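Local coordinates for 2'-deoxycytidine 5'-triphosphate deaminase (Agrobacterium tumefaciens, PDB 2R9Q), which probably deaminates the cytosine base of dCTP to give dUTP and ammonia, at residues L45-K50 / V78-G83; A84-G89 / L146-R151; P154-R159 / T225-V230. All coordinates share one frame; numbering follows the deposited sequence.

Contact 1: residues L45-K50 / V78-G83; sequences LRLGSK and VDLSQG
Ser49 O receives the backbone N-H of Leu80, with a Ser49 O to Leu80 N distance of 2.8 Å and a nearly straight N-H...O angle of 170°. One residue further, Lys50 and Asp79 form an antiparallel non-hydrogen-bonded pair, and Lys50 CA turns its hydrogen to Val78 O at 3.4 Å. The Leu80 side chain points toward 45-50. Its CD1 rests 3.7 Å from Gly48 O and meets the CD1 methyl of Leu47 at 4.0 Å, where the two side chains cross obliquely. Val157 touches both leucines.

The turn after Asp79 is held from within, because Asp79 OD1 accepts two hydrogen bonds from the same residue. Ser81 OG comes to the syn lone pair of Asp79 OD1 at 2.6 Å, while Ser81 N approaches the same oxygen from above the carboxylate plane. Outward, Ser49 OG is hydrogen-bonded to Arg159 NH1, and Lys50 NZ forms a salt bridge with Glu77. An Asx turn at Asp79 follows strand 76-79, which pairs with strand 50-54 in an antiparallel sheet of the dUTPase-like N-terminal domain.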
ATOM      1  N   LEU B  45     -32.773   1.713  -0.780  1.00 58.88           N
ATOM      2  CA  LEU B  45     -32.615   3.095  -1.165  1.00 58.50           C
ATOM      3  C   LEU B  45     -31.905   3.152  -2.508  1.00 57.99           C
ATOM      4  O   LEU B  45     -30.989   2.388  -2.763  1.00 58.24           O
ATOM      5  CB  LEU B  45     -31.809   3.864  -0.108  1.00 58.29           C
ATOM      6  CG  LEU B  45     -32.356   3.945   1.310  1.00 56.90           C
ATOM      7  CD1 LEU B  45     -31.211   4.398   2.247  1.00 56.26           C
ATOM      8  CD2 LEU B  45     -33.581   4.861   1.368  1.00 54.69           C
ATOM      9  N   ARG B  46     -32.340   4.067  -3.355  1.00 57.75           N
ATOM     10  CA  ARG B  46     -31.839   4.197  -4.695  1.00 57.86           C
ATOM     11  C   ARG B  46     -31.080   5.495  -4.851  1.00 56.70           C
ATOM     12  O   ARG B  46     -31.496   6.521  -4.354  1.00 54.29           O
ATOM     13  CB  ARG B  46     -32.990   4.199  -5.713  1.00 58.67           C
ATOM     14  CG  ARG B  46     -33.852   2.959  -5.766  1.00 58.93           C
ATOM     15  CD  ARG B  46     -35.010   3.132  -6.720  1.00 59.63           C
ATOM     16  NE  ARG B  46     -36.070   4.012  -6.202  1.00 59.45           N
ATOM     17  CZ  ARG B  46     -37.234   4.221  -6.824  1.00 61.07           C
ATOM     18  NH1 ARG B  46     -38.130   5.041  -6.304  1.00 62.67           N
ATOM     19  NH2 ARG B  46     -37.514   3.606  -7.958  1.00 58.95           N
ATOM     20  N   LEU B  47     -29.991   5.420  -5.599  1.00 57.04           N
ATOM     21  CA  LEU B  47     -29.231   6.588  -6.034  1.00 57.43           C
ATOM     22  C   LEU B  47     -30.018   7.483  -6.980  1.00 57.92           C
ATOM     23  O   LEU B  47     -30.765   7.013  -7.877  1.00 56.73           O
ATOM     24  CB  LEU B  47     -27.916   6.184  -6.739  1.00 57.14           C
ATOM     25  CG  LEU B  47     -26.979   5.159  -6.084  1.00 55.06           C
ATOM     26  CD1 LEU B  47     -25.681   5.036  -6.888  1.00 51.61           C
ATOM     27  CD2 LEU B  47     -26.735   5.486  -4.624  1.00 52.54           C
ATOM     28  N   GLY B  48     -29.841   8.775  -6.747  1.00 58.49           N
ATOM     29  CA  GLY B  48     -30.284   9.822  -7.650  1.00 59.53           C
ATOM     30  C   GLY B  48     -29.381   9.936  -8.886  1.00 60.16           C
ATOM     31  O   GLY B  48     -28.600   9.037  -9.180  1.00 58.97           O
ATOM     32  N   SER B  49     -29.529  11.049  -9.601  1.00 60.92           N
ATOM     33  CA  SER B  49     -28.846  11.309 -10.880  1.00 62.58           C
ATOM     34  C   SER B  49     -27.441  11.958 -10.817  1.00 62.43           C
ATOM     35  O   SER B  49     -26.774  12.037 -11.828  1.00 61.17           O
ATOM     36  CB  SER B  49     -29.744  12.206 -11.735  1.00 62.69           C
ATOM     37  OG  SER B  49     -31.031  11.633 -11.906  1.00 63.56           O
ATOM     38  N   LYS B  50     -27.019  12.432  -9.645  1.00 63.37           N
ATOM     39  CA  LYS B  50     -25.749  13.129  -9.482  1.00 64.68           C
ATOM     40  C   LYS B  50     -24.950  12.471  -8.342  1.00 62.47           C
ATOM     41  O   LYS B  50     -25.502  12.178  -7.261  1.00 61.91           O
ATOM     42  CB  LYS B  50     -25.946  14.589  -9.049  1.00 65.49           C
ATOM     43  CG  LYS B  50     -26.595  15.651  -9.948  1.00 68.76           C
ATOM     44  CD  LYS B  50     -26.310  17.053  -9.188  1.00 71.03           C
ATOM     45  CE  LYS B  50     -26.801  18.441  -9.875  1.00 75.15           C
ATOM     46  NZ  LYS B  50     -25.999  19.735  -9.389  1.00 71.87           N
ATOM     47  N   VAL B  78     -20.502  14.232 -10.807  1.00 66.41           N
ATOM     48  CA  VAL B  78     -20.542  13.096 -11.710  1.00 65.91           C
ATOM     49  C   VAL B  78     -22.011  12.790 -12.045  1.00 64.31           C
ATOM     50  O   VAL B  78     -22.848  12.708 -11.164  1.00 63.05           O
ATOM     51  CB  VAL B  78     -19.890  11.881 -11.026  1.00 66.10           C
ATOM     52  CG1 VAL B  78     -19.858  10.681 -11.961  1.00 66.48           C
ATOM     53  CG2 VAL B  78     -18.492  12.250 -10.501  1.00 67.12           C
ATOM     54  N   ASP B  79     -22.317  12.634 -13.317  1.00 62.98           N
ATOM     55  CA  ASP B  79     -23.660  12.298 -13.726  1.00 62.82           C
ATOM     56  C   ASP B  79     -23.843  10.791 -13.725  1.00 61.34           C
ATOM     57  O   ASP B  79     -23.048  10.053 -14.319  1.00 59.12           O
ATOM     58  CB  ASP B  79     -23.971  12.907 -15.087  1.00 63.52           C
ATOM     59  CG  ASP B  79     -25.136  12.229 -15.788  1.00 65.90           C
ATOM     60  OD1 ASP B  79     -26.311  12.457 -15.395  1.00 70.79           O
ATOM     61  OD2 ASP B  79     -24.864  11.460 -16.747  1.00 68.90           O
ATOM     62  N   LEU B  80     -24.889  10.342 -13.040  1.00 60.49           N
ATOM     63  CA  LEU B  80     -25.203   8.909 -12.966  1.00 61.20           C
ATOM     64  C   LEU B  80     -26.372   8.482 -13.866  1.00 61.43           C
ATOM     65  O   LEU B  80     -26.860   7.341 -13.783  1.00 59.53           O
ATOM     66  CB  LEU B  80     -25.508   8.518 -11.539  1.00 60.25           C
ATOM     67  CG  LEU B  80     -24.456   8.809 -10.483  1.00 59.67           C
ATOM     68  CD1 LEU B  80     -24.978   8.256  -9.168  1.00 58.43           C
ATOM     69  CD2 LEU B  80     -23.091   8.248 -10.874  1.00 55.53           C
ATOM     70  N   SER B  81     -26.825   9.378 -14.727  1.00 62.74           N
ATOM     71  CA  SER B  81     -27.949   9.051 -15.634  1.00 64.54           C
ATOM     72  C   SER B  81     -27.725   7.799 -16.481  1.00 64.86           C
ATOM     73  O   SER B  81     -28.672   7.061 -16.727  1.00 64.89           O
ATOM     74  CB  SER B  81     -28.276  10.236 -16.539  1.00 64.38           C
ATOM     75  OG  SER B  81     -28.676  11.343 -15.746  1.00 65.33           O
ATOM     76  N   GLN B  82     -26.483   7.562 -16.904  1.00 65.68           N
ATOM     77  CA  GLN B  82     -26.121   6.355 -17.673  1.00 66.79           C
ATOM     78  C   GLN B  82     -25.317   5.356 -16.838  1.00 65.86           C
ATOM     79  O   GLN B  82     -25.569   4.157 -16.903  1.00 65.84           O
ATOM     80  CB  GLN B  82     -25.331   6.694 -18.966  1.00 67.28           C
ATOM     81  CG  GLN B  82     -26.193   7.283 -20.134  1.00 69.96           C
ATOM     82  CD  GLN B  82     -27.582   6.625 -20.301  1.00 70.03           C
ATOM     83  OE1 GLN B  82     -28.610   7.283 -20.126  1.00 71.86           O
ATOM     84  NE2 GLN B  82     -27.608   5.336 -20.627  1.00 67.91           N
ATOM     85  N   GLY B  83     -24.357   5.852 -16.060  1.00 64.48           N
ATOM     86  CA  GLY B  83     -23.456   4.983 -15.338  1.00 63.08           C
ATOM     87  C   GLY B  83     -22.082   5.581 -15.185  1.00 61.31           C
ATOM     88  O   GLY B  83     -21.449   5.949 -16.156  1.00 60.64           O
TER

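Contact 2: residues A84-G89 / L146-R151; sequences AVLETG and LEISPR
Leu86 and Pro150 make the apolar centre of this contact. Leu86 CB lies 3.9 Å from Pro150 CG. Further out, Leu86 CD1 reaches both CG2 and CD1 of Ile148, and the two side chains cross at about a right angle. Tyr92, Ile155 and Val157 also touch Leu86, and Ile155 also packs on Pro150.

The proline ring lies against the backbone as well. Its CD is 3.4 Å from Glu87 O, and its CG is 3.7 Å from Leu86 O. Thr88 CB and CG2 lie close to Arg151 O.

No beta bridge joins the two segments. Strand 84-86 belongs to a small mixed sheet with 155-157 and 228-229, whereas 143-150 lies in a larger antiparallel sheet, paired with 91-101 and 121-127. The contact therefore joins two sheets of the dUTPase-like N-terminal domain, through leucine, isoleucine and proline side chains.

The backbone polar link lies at the far end. Gly89 N donates to Pro150 O at 3.1 Å. Thr88 CA-H points to the same oxygen, with Thr88 CA 3.2 Å from Pro150 O. Gly89 has a positive phi of 81°, a backbone conformation that glycine takes up readily.

Charged and hydroxyl groups close this end. The Arg151 chain bends at chi2 and chi3, and its NH2 donates to Ser149 OG. The distance from Arg151 NH2 to Ser149 OG, 2.5 Å, is unusually short, so its exact length is doubtful. The same NH2 lies 3.5 Å from Gly89 CA. Ser149 OG is also hydrogen-bonded to Cys90 O. Val322 of a third subunit packs on Ser149 and Arg151. The carboxylate of Glu87 forms a salt bridge with Arg53 of a second subunit.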
ATOM      1  N   ALA B  84     -21.617   5.649 -13.950  1.00 58.94           N
ATOM      2  CA  ALA B  84     -20.309   6.162 -13.649  1.00 57.31           C
ATOM      3  C   ALA B  84     -19.527   5.128 -12.882  1.00 55.41           C
ATOM      4  O   ALA B  84     -20.065   4.437 -12.046  1.00 54.10           O
ATOM      5  CB  ALA B  84     -20.429   7.452 -12.818  1.00 57.17           C
ATOM      6  N   VAL B  85     -18.232   5.079 -13.138  1.00 54.53           N
ATOM      7  CA  VAL B  85     -17.304   4.297 -12.354  1.00 53.87           C
ATOM      8  C   VAL B  85     -16.849   5.073 -11.117  1.00 51.78           C
ATOM      9  O   VAL B  85     -16.362   6.180 -11.191  1.00 50.20           O
ATOM     10  CB  VAL B  85     -16.032   3.908 -13.141  1.00 54.66           C
ATOM     11  CG1 VAL B  85     -15.147   2.911 -12.347  1.00 51.91           C
ATOM     12  CG2 VAL B  85     -16.390   3.423 -14.505  1.00 56.67           C
ATOM     13  N   LEU B  86     -17.010   4.419  -9.983  1.00 51.11           N
ATOM     14  CA  LEU B  86     -16.486   4.859  -8.730  1.00 50.30           C
ATOM     15  C   LEU B  86     -15.219   4.032  -8.440  1.00 49.85           C
ATOM     16  O   LEU B  86     -15.226   2.804  -8.427  1.00 48.25           O
ATOM     17  CB  LEU B  86     -17.579   4.770  -7.644  1.00 50.01           C
ATOM     18  CG  LEU B  86     -18.974   5.377  -7.924  1.00 48.92           C
ATOM     19  CD1 LEU B  86     -19.917   5.194  -6.707  1.00 48.00           C
ATOM     20  CD2 LEU B  86     -19.006   6.839  -8.437  1.00 44.88           C
ATOM     21  N   GLU B  87     -14.111   4.733  -8.267  1.00 49.81           N
ATOM     22  CA  GLU B  87     -12.825   4.099  -8.069  1.00 50.62           C
ATOM     23  C   GLU B  87     -12.531   3.840  -6.576  1.00 50.29           C
ATOM     24  O   GLU B  87     -13.066   4.518  -5.673  1.00 49.26           O
ATOM     25  CB  GLU B  87     -11.697   4.921  -8.726  1.00 50.84           C
ATOM     26  CG  GLU B  87     -11.923   5.206 -10.205  1.00 51.59           C
ATOM     27  CD  GLU B  87     -11.734   4.023 -11.138  1.00 52.99           C
ATOM     28  OE1 GLU B  87     -11.347   2.922 -10.692  1.00 53.54           O
ATOM     29  OE2 GLU B  87     -11.967   4.208 -12.357  1.00 55.86           O
ATOM     30  N   THR B  88     -11.702   2.828  -6.338  1.00 50.28           N
ATOM     31  CA  THR B  88     -11.302   2.471  -4.989  1.00 51.14           C
ATOM     32  C   THR B  88     -10.504   3.617  -4.349  1.00 51.55           C
ATOM     33  O   THR B  88      -9.791   4.344  -5.017  1.00 51.24           O
ATOM     34  CB  THR B  88     -10.529   1.146  -4.921  1.00 50.86           C
ATOM     35  OG1 THR B  88      -9.252   1.321  -5.516  1.00 50.77           O
ATOM     36  CG2 THR B  88     -11.279   0.030  -5.618  1.00 50.15           C
ATOM     37  N   GLY B  89     -10.710   3.813  -3.061  1.00 52.12           N
ATOM     38  CA  GLY B  89      -9.997   4.834  -2.304  1.00 52.22           C
ATOM     39  C   GLY B  89     -10.584   6.211  -2.462  1.00 52.41           C
ATOM     40  O   GLY B  89     -10.041   7.175  -1.943  1.00 53.05           O
ATOM     41  N   LEU B 146     -26.207   9.089   0.400  1.00 55.87           N
ATOM     42  CA  LEU B 146     -25.274   7.956   0.578  1.00 55.20           C
ATOM     43  C   LEU B 146     -23.833   8.362   0.255  1.00 54.38           C
ATOM     44  O   LEU B 146     -23.517   8.814  -0.830  1.00 53.95           O
ATOM     45  CB  LEU B 146     -25.686   6.706  -0.203  1.00 54.63           C
ATOM     46  CG  LEU B 146     -25.085   5.354   0.204  1.00 54.54           C
ATOM     47  CD1 LEU B 146     -25.496   4.959   1.603  1.00 50.77           C
ATOM     48  CD2 LEU B 146     -25.407   4.226  -0.781  1.00 54.47           C
ATOM     49  N   GLU B 147     -22.979   8.242   1.253  1.00 53.92           N
ATOM     50  CA  GLU B 147     -21.545   8.261   1.058  1.00 53.79           C
ATOM     51  C   GLU B 147     -21.053   6.889   0.573  1.00 52.15           C
ATOM     52  O   GLU B 147     -21.381   5.867   1.170  1.00 50.93           O
ATOM     53  CB  GLU B 147     -20.891   8.615   2.354  1.00 54.54           C
ATOM     54  CG  GLU B 147     -19.473   9.056   2.275  1.00 57.98           C
ATOM     55  CD  GLU B 147     -19.027   9.693   3.613  1.00 63.34           C
ATOM     56  OE1 GLU B 147     -18.586   8.932   4.520  1.00 63.64           O
ATOM     57  OE2 GLU B 147     -19.138  10.951   3.750  1.00 66.23           O
ATOM     58  N   ILE B 148     -20.289   6.881  -0.520  1.00 50.46           N
ATOM     59  CA  ILE B 148     -19.793   5.659  -1.127  1.00 49.46           C
ATOM     60  C   ILE B 148     -18.305   5.750  -1.332  1.00 48.81           C
ATOM     61  O   ILE B 148     -17.803   6.642  -2.013  1.00 47.07           O
ATOM     62  CB  ILE B 148     -20.452   5.299  -2.526  1.00 49.50           C
ATOM     63  CG1 ILE B 148     -21.970   5.342  -2.514  1.00 49.40           C
ATOM     64  CG2 ILE B 148     -19.987   3.897  -3.027  1.00 50.44           C
ATOM     65  CD1 ILE B 148     -22.629   5.349  -3.902  1.00 47.04           C
ATOM     66  N   SER B 149     -17.610   4.779  -0.766  1.00 48.89           N
ATOM     67  CA  SER B 149     -16.205   4.536  -1.075  1.00 49.92           C
ATOM     68  C   SER B 149     -15.919   3.058  -1.345  1.00 50.43           C
ATOM     69  O   SER B 149     -15.908   2.240  -0.418  1.00 50.74           O
ATOM     70  CB  SER B 149     -15.297   5.037   0.047  1.00 49.95           C
ATOM     71  OG  SER B 149     -13.983   5.078  -0.433  1.00 48.95           O
ATOM     72  N   PRO B 150     -15.688   2.704  -2.612  1.00 51.47           N
ATOM     73  CA  PRO B 150     -15.264   1.328  -2.942  1.00 52.52           C
ATOM     74  C   PRO B 150     -13.890   1.019  -2.356  1.00 51.83           C
ATOM     75  O   PRO B 150     -13.025   1.838  -2.420  1.00 51.26           O
ATOM     76  CB  PRO B 150     -15.211   1.342  -4.473  1.00 51.64           C
ATOM     77  CG  PRO B 150     -16.025   2.532  -4.865  1.00 51.96           C
ATOM     78  CD  PRO B 150     -15.794   3.520  -3.829  1.00 52.41           C
ATOM     79  N   ARG B 151     -13.701  -0.150  -1.788  1.00 52.45           N
ATOM     80  CA  ARG B 151     -12.448  -0.456  -1.160  1.00 53.15           C
ATOM     81  C   ARG B 151     -11.600  -1.428  -1.986  1.00 52.65           C
ATOM     82  O   ARG B 151     -10.416  -1.246  -2.103  1.00 51.57           O
ATOM     83  CB  ARG B 151     -12.727  -1.002   0.229  1.00 54.39           C
ATOM     84  CG  ARG B 151     -12.284  -0.200   1.380  1.00 59.94           C
ATOM     85  CD  ARG B 151     -13.221   0.896   1.848  1.00 61.86           C
ATOM     86  NE  ARG B 151     -12.979   2.250   1.322  1.00 65.52           N
ATOM     87  CZ  ARG B 151     -11.815   2.835   0.973  1.00 67.17           C
ATOM     88  NH1 ARG B 151     -10.622   2.246   1.090  1.00 69.06           N
ATOM     89  NH2 ARG B 151     -11.851   4.086   0.511  1.00 64.82           N
TER

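Contact 3: residues P154-R159 / T225-V230; sequences PIVVRR and TAVVDV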
ATOM      1  N   PRO B 154     -13.344  -1.627  -8.118  1.00 51.15           N
ATOM      2  CA  PRO B 154     -14.021  -0.474  -8.675  1.00 50.99           C
ATOM      3  C   PRO B 154     -15.424  -0.877  -9.167  1.00 50.32           C
ATOM      4  O   PRO B 154     -15.647  -2.035  -9.602  1.00 50.09           O
ATOM      5  CB  PRO B 154     -13.100  -0.066  -9.801  1.00 52.15           C
ATOM      6  CG  PRO B 154     -12.408  -1.353 -10.224  1.00 51.11           C
ATOM      7  CD  PRO B 154     -12.199  -2.058  -8.948  1.00 51.26           C
ATOM      8  N   ILE B 155     -16.370   0.034  -9.051  1.00 49.77           N
ATOM      9  CA  ILE B 155     -17.771  -0.283  -9.317  1.00 49.04           C
ATOM     10  C   ILE B 155     -18.402   0.658 -10.313  1.00 49.74           C
ATOM     11  O   ILE B 155     -17.953   1.768 -10.474  1.00 48.20           O
ATOM     12  CB  ILE B 155     -18.594  -0.421  -8.033  1.00 48.51           C
ATOM     13  CG1 ILE B 155     -18.693   0.892  -7.259  1.00 49.44           C
ATOM     14  CG2 ILE B 155     -18.054  -1.581  -7.172  1.00 46.20           C
ATOM     15  CD1 ILE B 155     -19.814   0.927  -6.208  1.00 46.34           C
ATOM     16  N   VAL B 156     -19.415   0.179 -11.029  1.00 51.39           N
ATOM     17  CA  VAL B 156     -20.289   1.069 -11.806  1.00 53.13           C
ATOM     18  C   VAL B 156     -21.683   1.160 -11.171  1.00 52.02           C
ATOM     19  O   VAL B 156     -22.295   0.145 -10.832  1.00 52.41           O
ATOM     20  CB  VAL B 156     -20.312   0.781 -13.383  1.00 53.26           C
ATOM     21  CG1 VAL B 156     -19.978  -0.654 -13.687  1.00 56.57           C
ATOM     22  CG2 VAL B 156     -21.653   1.166 -14.004  1.00 54.88           C
ATOM     23  N   VAL B 157     -22.133   2.402 -11.013  1.00 51.22           N
ATOM     24  CA  VAL B 157     -23.431   2.766 -10.438  1.00 51.16           C
ATOM     25  C   VAL B 157     -24.162   3.751 -11.323  1.00 51.99           C
ATOM     26  O   VAL B 157     -23.570   4.405 -12.164  1.00 52.51           O
ATOM     27  CB  VAL B 157     -23.324   3.349  -8.974  1.00 50.77           C
ATOM     28  CG1 VAL B 157     -22.519   2.404  -8.086  1.00 49.05           C
ATOM     29  CG2 VAL B 157     -22.789   4.810  -8.954  1.00 45.27           C
ATOM     30  N   ARG B 158     -25.459   3.859 -11.117  1.00 53.24           N
ATOM     31  CA  ARG B 158     -26.283   4.766 -11.866  1.00 54.00           C
ATOM     32  C   ARG B 158     -27.539   5.100 -11.094  1.00 55.15           C
ATOM     33  O   ARG B 158     -27.787   4.559 -10.010  1.00 54.02           O
ATOM     34  CB  ARG B 158     -26.667   4.143 -13.208  1.00 54.90           C
ATOM     35  CG  ARG B 158     -27.398   2.800 -13.066  1.00 54.18           C
ATOM     36  CD  ARG B 158     -27.701   2.213 -14.386  1.00 55.55           C
ATOM     37  NE  ARG B 158     -26.504   1.922 -15.157  1.00 52.40           N
ATOM     38  CZ  ARG B 158     -25.758   0.837 -15.005  1.00 54.82           C
ATOM     39  NH1 ARG B 158     -26.062  -0.062 -14.092  1.00 57.60           N
ATOM     40  NH2 ARG B 158     -24.693   0.644 -15.772  1.00 55.26           N
ATOM     41  N   ARG B 159     -28.346   5.980 -11.688  1.00 56.64           N
ATOM     42  CA  ARG B 159     -29.637   6.335 -11.135  1.00 57.55           C
ATOM     43  C   ARG B 159     -30.415   5.037 -10.966  1.00 57.15           C
ATOM     44  O   ARG B 159     -30.516   4.250 -11.883  1.00 56.47           O
ATOM     45  CB  ARG B 159     -30.362   7.335 -12.013  1.00 57.86           C
ATOM     46  CG  ARG B 159     -31.682   7.767 -11.446  1.00 60.52           C
ATOM     47  CD  ARG B 159     -32.491   8.612 -12.404  1.00 64.52           C
ATOM     48  NE  ARG B 159     -33.857   8.832 -11.893  1.00 65.62           N
ATOM     49  CZ  ARG B 159     -34.198   9.758 -10.993  1.00 68.39           C
ATOM     50  NH1 ARG B 159     -33.293  10.591 -10.480  1.00 70.04           N
ATOM     51  NH2 ARG B 159     -35.458   9.867 -10.601  1.00 69.41           N
ATOM     52  N   THR B 225      -9.063  -5.652 -10.884  1.00 66.03           N
ATOM     53  CA  THR B 225     -10.132  -6.325 -11.550  1.00 64.06           C
ATOM     54  C   THR B 225     -10.754  -5.381 -12.557  1.00 62.83           C
ATOM     55  O   THR B 225     -10.424  -4.211 -12.612  1.00 62.65           O
ATOM     56  CB  THR B 225     -11.232  -6.841 -10.527  1.00 63.91           C
ATOM     57  OG1 THR B 225     -11.921  -5.731  -9.925  1.00 61.70           O
ATOM     58  CG2 THR B 225     -10.646  -7.781  -9.417  1.00 61.08           C
ATOM     59  N   ALA B 226     -11.648  -5.915 -13.374  1.00 62.30           N
ATOM     60  CA  ALA B 226     -12.596  -5.111 -14.137  1.00 61.20           C
ATOM     61  C   ALA B 226     -13.518  -4.394 -13.144  1.00 60.67           C
ATOM     62  O   ALA B 226     -13.443  -4.621 -11.924  1.00 59.98           O
ATOM     63  CB  ALA B 226     -13.391  -6.008 -15.132  1.00 60.82           C
ATOM     64  N   VAL B 227     -14.368  -3.504 -13.660  1.00 60.62           N
ATOM     65  CA  VAL B 227     -15.288  -2.738 -12.837  1.00 60.64           C
ATOM     66  C   VAL B 227     -16.499  -3.624 -12.561  1.00 60.12           C
ATOM     67  O   VAL B 227     -16.864  -4.397 -13.406  1.00 59.41           O
ATOM     68  CB  VAL B 227     -15.691  -1.390 -13.504  1.00 59.92           C
ATOM     69  CG1 VAL B 227     -14.465  -0.559 -13.775  1.00 58.98           C
ATOM     70  CG2 VAL B 227     -16.465  -1.638 -14.800  1.00 63.04           C
ATOM     71  N   VAL B 228     -17.074  -3.552 -11.367  1.00 59.16           N
ATOM     72  CA  VAL B 228     -18.263  -4.309 -11.082  1.00 59.16           C
ATOM     73  C   VAL B 228     -19.502  -3.460 -11.221  1.00 59.07           C
ATOM     74  O   VAL B 228     -19.647  -2.510 -10.488  1.00 57.80           O
ATOM     75  CB  VAL B 228     -18.273  -4.935  -9.676  1.00 58.63           C
ATOM     76  CG1 VAL B 228     -19.586  -5.711  -9.483  1.00 58.48           C
ATOM     77  CG2 VAL B 228     -17.095  -5.829  -9.491  1.00 56.24           C
ATOM     78  N   ASP B 229     -20.381  -3.820 -12.164  1.00 59.40           N
ATOM     79  CA  ASP B 229     -21.725  -3.243 -12.255  1.00 60.27           C
ATOM     80  C   ASP B 229     -22.611  -3.802 -11.130  1.00 60.00           C
ATOM     81  O   ASP B 229     -22.924  -4.986 -11.088  1.00 59.09           O
ATOM     82  CB  ASP B 229     -22.353  -3.483 -13.639  1.00 60.60           C
ATOM     83  CG  ASP B 229     -23.514  -2.526 -13.954  1.00 61.28           C
ATOM     84  OD1 ASP B 229     -24.347  -2.253 -13.058  1.00 60.98           O
ATOM     85  OD2 ASP B 229     -23.610  -2.057 -15.117  1.00 61.52           O
ATOM     86  N   VAL B 230     -22.985  -2.908 -10.220  1.00 60.35           N
ATOM     87  CA  VAL B 230     -23.750  -3.234  -9.028  1.00 60.80           C
ATOM     88  C   VAL B 230     -25.208  -3.581  -9.330  1.00 61.29           C
ATOM     89  O   VAL B 230     -25.888  -4.192  -8.515  1.00 59.53           O
ATOM     90  CB  VAL B 230     -23.671  -2.086  -7.960  1.00 60.35           C
ATOM     91  CG1 VAL B 230     -22.197  -1.735  -7.669  1.00 59.84           C
ATOM     92  CG2 VAL B 230     -24.514  -0.854  -8.363  1.00 58.04           C
TER
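Ile155 and Val228, then Val156 and Asp229, pair as parallel beta bridges at the edge of a three-stranded mixed sheet. This sheet joins the N-terminal and C-terminal dUTPase-like domains. Three backbone hydrogen bonds make the ladder. Val228 N donates to Pro154 O at 2.7 Å, Val156 N to Val228 O, and Val230 N to Val156 O.

The tightly packed part is apolar. Val230 CG1 lies 3.9 Å from Ile155 CB, and its CG2 meets Val157 CG1 at 3.8 Å. Beside Asp229, Val156 CG1 comes within 3.4 Å of Asp229 CA and also touches Val227 CG2. Pro154 lies against 225-227, with Pro154 CD 3.8 Å from Thr225 OG1. Arg53 of a second subunit packs on Pro154 and Val227.

The less buried side is polar. Arg158 and Asp229 are partly exposed. Arg158 NH1 also forms a salt bridge with Asp231, and Arg158 NE donates to Gln82 O. The Arg158 guanidinium grips the Asp229 carboxylate end-on, the planes nearly coplanar, with Arg158 NH1 to Asp229 OD1 and Arg158 NH2 to Asp229 OD2 both at 3.0 Å.

The three contacts follow one another in series, each closing before the next opens. Their centres lie about 13 Å (1 and 2), 12 Å (1 and 3) and 9 Å (2 and 3) apart, all on the same side of the chain's centre. Strand 84-86 of contact 2 is antiparallel to strand 155-157 of contact 3, and 228-229 completes that mixed sheet. Contact 1 borders it: Leu80 O probably accepts a hydrogen bond from Arg159 N, and Val78 CG1 packs on Ala84 CB. Contacts 1 and 2 stay within the N-terminal domain, whereas contact 3 brings in the C-terminal one. Contacts 2 and 3 both touch a second subunit, so the sheet that pairs the two domains also lies at a subunit interface.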